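Local coordinates for La-related protein 7 homolog (PDB 6TZN), which binds telomerase RNA and promotes its assembly with the catalytic subunit into the telomerase holoenzyme, at residues I61-T65 against P66-E70. Numbering follows the deposited sequence.
Sequences IRWKT and PLHAE. With NO3 (nitrate ion), chain B.
Thr65 OG1 and His68 ND1 lie 2.7 Å apart in a short hydrogen bond whose proton either may supply, and the hydroxyl meets the imidazole at its edge, near the ring plane. Thr65 stands at the N-cap of helix 66-78. Its OG1 sits between the backbone N and the carbonyl carbon (chi1 73°), which sets the hydroxyl over the first turn, within bonding distance of the histidine three residues on. Pro66 suits the position after the cap, since the first turn asks no N-H of it. The helix then starts with Ala69 N donating to Thr65 O at 3.3 Å. Trp63, at the end of the strand, packs against this first turn: its CE3 touches His68 CB at 3.6 Å, and Ala69 CA makes a CH-pi contact 3.9 Å from the centroid of its five-membered ring. The small side chain of Ala69 lets the backbone come this close to the indole, with CB 3.6 Å from CD1, while Ile61 CG2 sits over the opposite face, toward its rim, and Trp63 NE1 is hydrogen-bonded to Thr14 OG1 on strand 13-17. Arg62, which touches Tyr115 and Trp116 of helix 109-119, bends at chi2 (-80°) and brings NH1 back to Trp63 O at 2.9 Å; NE and NH2 hold two oxygens of a nitrate ion, probably from the crystallisation liquor, NE reaching O1 at 2.9 Å. With an alanine in place of Arg62, Trp63 O would probably lose its side-chain donor, the nitrate its two-bond grip, and both aromatics a neighbour. A strand passing through a capped turn into a helix packed on the sheet is typical of an RRM fold, here the xRRM of a LARP7-family protein.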
ATOM      1  N   ILE A  61       3.241   4.342   0.702  1.00 16.09           N
ATOM      2  CA  ILE A  61       3.532   4.202  -0.719  1.00 16.21           C
ATOM      3  C   ILE A  61       3.447   5.573  -1.376  1.00 15.79           C
ATOM      4  O   ILE A  61       2.431   6.271  -1.245  1.00 16.50           O
ATOM      5  CB  ILE A  61       2.550   3.228  -1.398  1.00 17.12           C
ATOM      6  CG1 ILE A  61       2.308   1.974  -0.541  1.00 19.37           C
ATOM      7  CG2 ILE A  61       3.051   2.877  -2.800  1.00 19.33           C
ATOM      8  CD1 ILE A  61       3.568   1.183  -0.212  1.00 19.80           C
ATOM      9  N   ARG A  62       4.505   5.961  -2.087  1.00 15.52           N
ATOM     10  CA  ARG A  62       4.492   7.146  -2.941  1.00 16.25           C
ATOM     11  C   ARG A  62       4.224   6.659  -4.361  1.00 16.50           C
ATOM     12  O   ARG A  62       5.101   6.066  -5.002  1.00 17.13           O
ATOM     13  CB  ARG A  62       5.821   7.902  -2.846  1.00 18.11           C
ATOM     14  CG  ARG A  62       5.841   9.293  -3.505  1.00 17.41           C
ATOM     15  CD  ARG A  62       6.020   9.222  -5.020  1.00 17.87           C
ATOM     16  NE  ARG A  62       6.712  10.392  -5.543  1.00 17.08           N
ATOM     17  CZ  ARG A  62       6.500  10.948  -6.733  1.00 17.82           C
ATOM     18  NH1 ARG A  62       5.560  10.482  -7.550  1.00 19.09           N
ATOM     19  NH2 ARG A  62       7.234  11.991  -7.099  1.00 18.37           N
ATOM     20  N   TRP A  63       3.012   6.912  -4.850  1.00 16.49           N
ATOM     21  CA  TRP A  63       2.618   6.473  -6.177  1.00 16.56           C
ATOM     22  C   TRP A  63       3.106   7.462  -7.225  1.00 16.04           C
ATOM     23  O   TRP A  63       3.402   8.623  -6.931  1.00 17.24           O
ATOM     24  CB  TRP A  63       1.097   6.333  -6.244  1.00 17.46           C
ATOM     25  CG  TRP A  63       0.625   5.199  -5.398  1.00 16.12           C
ATOM     26  CD1 TRP A  63       0.193   5.259  -4.097  1.00 17.17           C
ATOM     27  CD2 TRP A  63       0.564   3.822  -5.779  1.00 16.68           C
ATOM     28  NE1 TRP A  63      -0.150   4.001  -3.656  1.00 17.70           N
ATOM     29  CE2 TRP A  63       0.081   3.098  -4.664  1.00 16.97           C
ATOM     30  CE3 TRP A  63       0.874   3.128  -6.953  1.00 19.17           C
ATOM     31  CZ2 TRP A  63      -0.107   1.717  -4.697  1.00 17.08           C
ATOM     32  CZ3 TRP A  63       0.688   1.758  -6.986  1.00 21.45           C
ATOM     33  CH2 TRP A  63       0.203   1.064  -5.862  1.00 19.38           C
ATOM     34  N   LYS A  64       3.191   6.989  -8.470  1.00 18.01           N
ATOM     35  CA  LYS A  64       3.656   7.863  -9.542  1.00 18.68           C
ATOM     36  C   LYS A  64       2.711   9.043  -9.749  1.00 19.21           C
ATOM     37  O   LYS A  64       3.165  10.175  -9.961  1.00 21.54           O
ATOM     38  CB  LYS A  64       3.857   7.081 -10.841  1.00 21.06           C
ATOM     39  CG  LYS A  64       4.578   7.873 -11.922  1.00 24.51           C
ATOM     40  CD  LYS A  64       4.751   7.060 -13.192  1.00 27.44           C
ATOM     41  CE  LYS A  64       5.527   7.843 -14.239  1.00 33.88           C
ATOM     42  NZ  LYS A  64       5.729   7.057 -15.485  1.00 39.50           N
ATOM     43  N   THR A  65       1.403   8.801  -9.710  1.00 19.58           N
ATOM     44  CA  THR A  65       0.393   9.819  -9.981  1.00 19.52           C
ATOM     45  C   THR A  65      -0.768   9.656  -9.016  1.00 20.36           C
ATOM     46  O   THR A  65      -0.975   8.573  -8.460  1.00 19.06           O
ATOM     47  CB  THR A  65      -0.160   9.731 -11.414  1.00 21.54           C
ATOM     48  OG1 THR A  65      -1.012   8.581 -11.529  1.00 22.41           O
ATOM     49  CG2 THR A  65       0.960   9.674 -12.453  1.00 24.28           C
ATOM     50  N   PRO A  66      -1.581  10.709  -8.832  1.00 20.63           N
ATOM     51  CA  PRO A  66      -2.765  10.569  -7.965  1.00 20.43           C
ATOM     52  C   PRO A  66      -3.734   9.494  -8.426  1.00 19.59           C
ATOM     53  O   PRO A  66      -4.380   8.847  -7.590  1.00 20.90           O
ATOM     54  CB  PRO A  66      -3.400  11.966  -8.008  1.00 21.75           C
ATOM     55  CG  PRO A  66      -2.259  12.873  -8.286  1.00 22.15           C
ATOM     56  CD  PRO A  66      -1.376  12.112  -9.245  1.00 22.26           C
ATOM     57  N   LEU A  67      -3.843   9.270  -9.736  1.00 20.91           N
ATOM     58  CA  LEU A  67      -4.720   8.213 -10.226  1.00 22.30           C
ATOM     59  C   LEU A  67      -4.284   6.843  -9.721  1.00 20.89           C
ATOM     60  O   LEU A  67      -5.126   6.013  -9.363  1.00 21.01           O
ATOM     61  CB  LEU A  67      -4.779   8.237 -11.753  1.00 25.02           C
ATOM     62  CG  LEU A  67      -5.702   7.178 -12.356  1.00 30.75           C
ATOM     63  CD1 LEU A  67      -7.127   7.337 -11.828  1.00 32.45           C
ATOM     64  CD2 LEU A  67      -5.670   7.232 -13.875  1.00 33.24           C
ATOM     65  N   HIS A  68      -2.970   6.591  -9.679  1.00 20.59           N
ATOM     66  CA  HIS A  68      -2.470   5.333  -9.125  1.00 18.87           C
ATOM     67  C   HIS A  68      -2.857   5.191  -7.658  1.00 17.55           C
ATOM     68  O   HIS A  68      -3.300   4.121  -7.221  1.00 18.42           O
ATOM     69  CB  HIS A  68      -0.949   5.262  -9.256  1.00 19.70           C
ATOM     70  CG  HIS A  68      -0.455   5.064 -10.656  1.00 23.86           C
ATOM     71  ND1 HIS A  68      -0.009   6.104 -11.442  1.00 27.42           N
ATOM     72  CD2 HIS A  68      -0.309   3.942 -11.398  1.00 26.39           C
ATOM     73  CE1 HIS A  68       0.375   5.634 -12.614  1.00 26.79           C
ATOM     74  NE2 HIS A  68       0.207   4.324 -12.613  1.00 27.71           N
ATOM     75  N   ALA A  69      -2.685   6.263  -6.879  1.00 17.57           N
ATOM     76  CA  ALA A  69      -3.025   6.205  -5.461  1.00 17.60           C
ATOM     77  C   ALA A  69      -4.510   5.930  -5.264  1.00 17.87           C
ATOM     78  O   ALA A  69      -4.891   5.127  -4.404  1.00 18.01           O
ATOM     79  CB  ALA A  69      -2.614   7.496  -4.751  1.00 17.23           C
ATOM     80  N   GLU A  70      -5.364   6.582  -6.058  1.00 19.60           N
ATOM     81  CA  GLU A  70      -6.801   6.342  -5.956  1.00 21.27           C
ATOM     82  C   GLU A  70      -7.149   4.903  -6.315  1.00 19.95           C
ATOM     83  O   GLU A  70      -8.013   4.286  -5.676  1.00 20.48           O
ATOM     84  CB  GLU A  70      -7.542   7.306  -6.882  1.00 25.45           C
ATOM     85  CG  GLU A  70      -9.054   7.307  -6.701  1.00 33.59           C
ATOM     86  CD  GLU A  70      -9.746   8.308  -7.602  1.00 48.91           C
ATOM     87  OE1 GLU A  70      -9.375   8.395  -8.792  1.00 52.22           O
ATOM     88  OE2 GLU A  70     -10.660   9.009  -7.120  1.00 57.52           O
TER
HETATM   89  N   NO3 B 501       9.886  11.583  -4.421  1.00 16.72           N
HETATM   90  O1  NO3 B 501       9.015  10.879  -3.855  1.00 17.88           O
HETATM   91  O2  NO3 B 501      11.092  11.467  -4.094  1.00 18.75           O
HETATM   92  O3  NO3 B 501       9.571  12.421  -5.311  1.00 18.05           O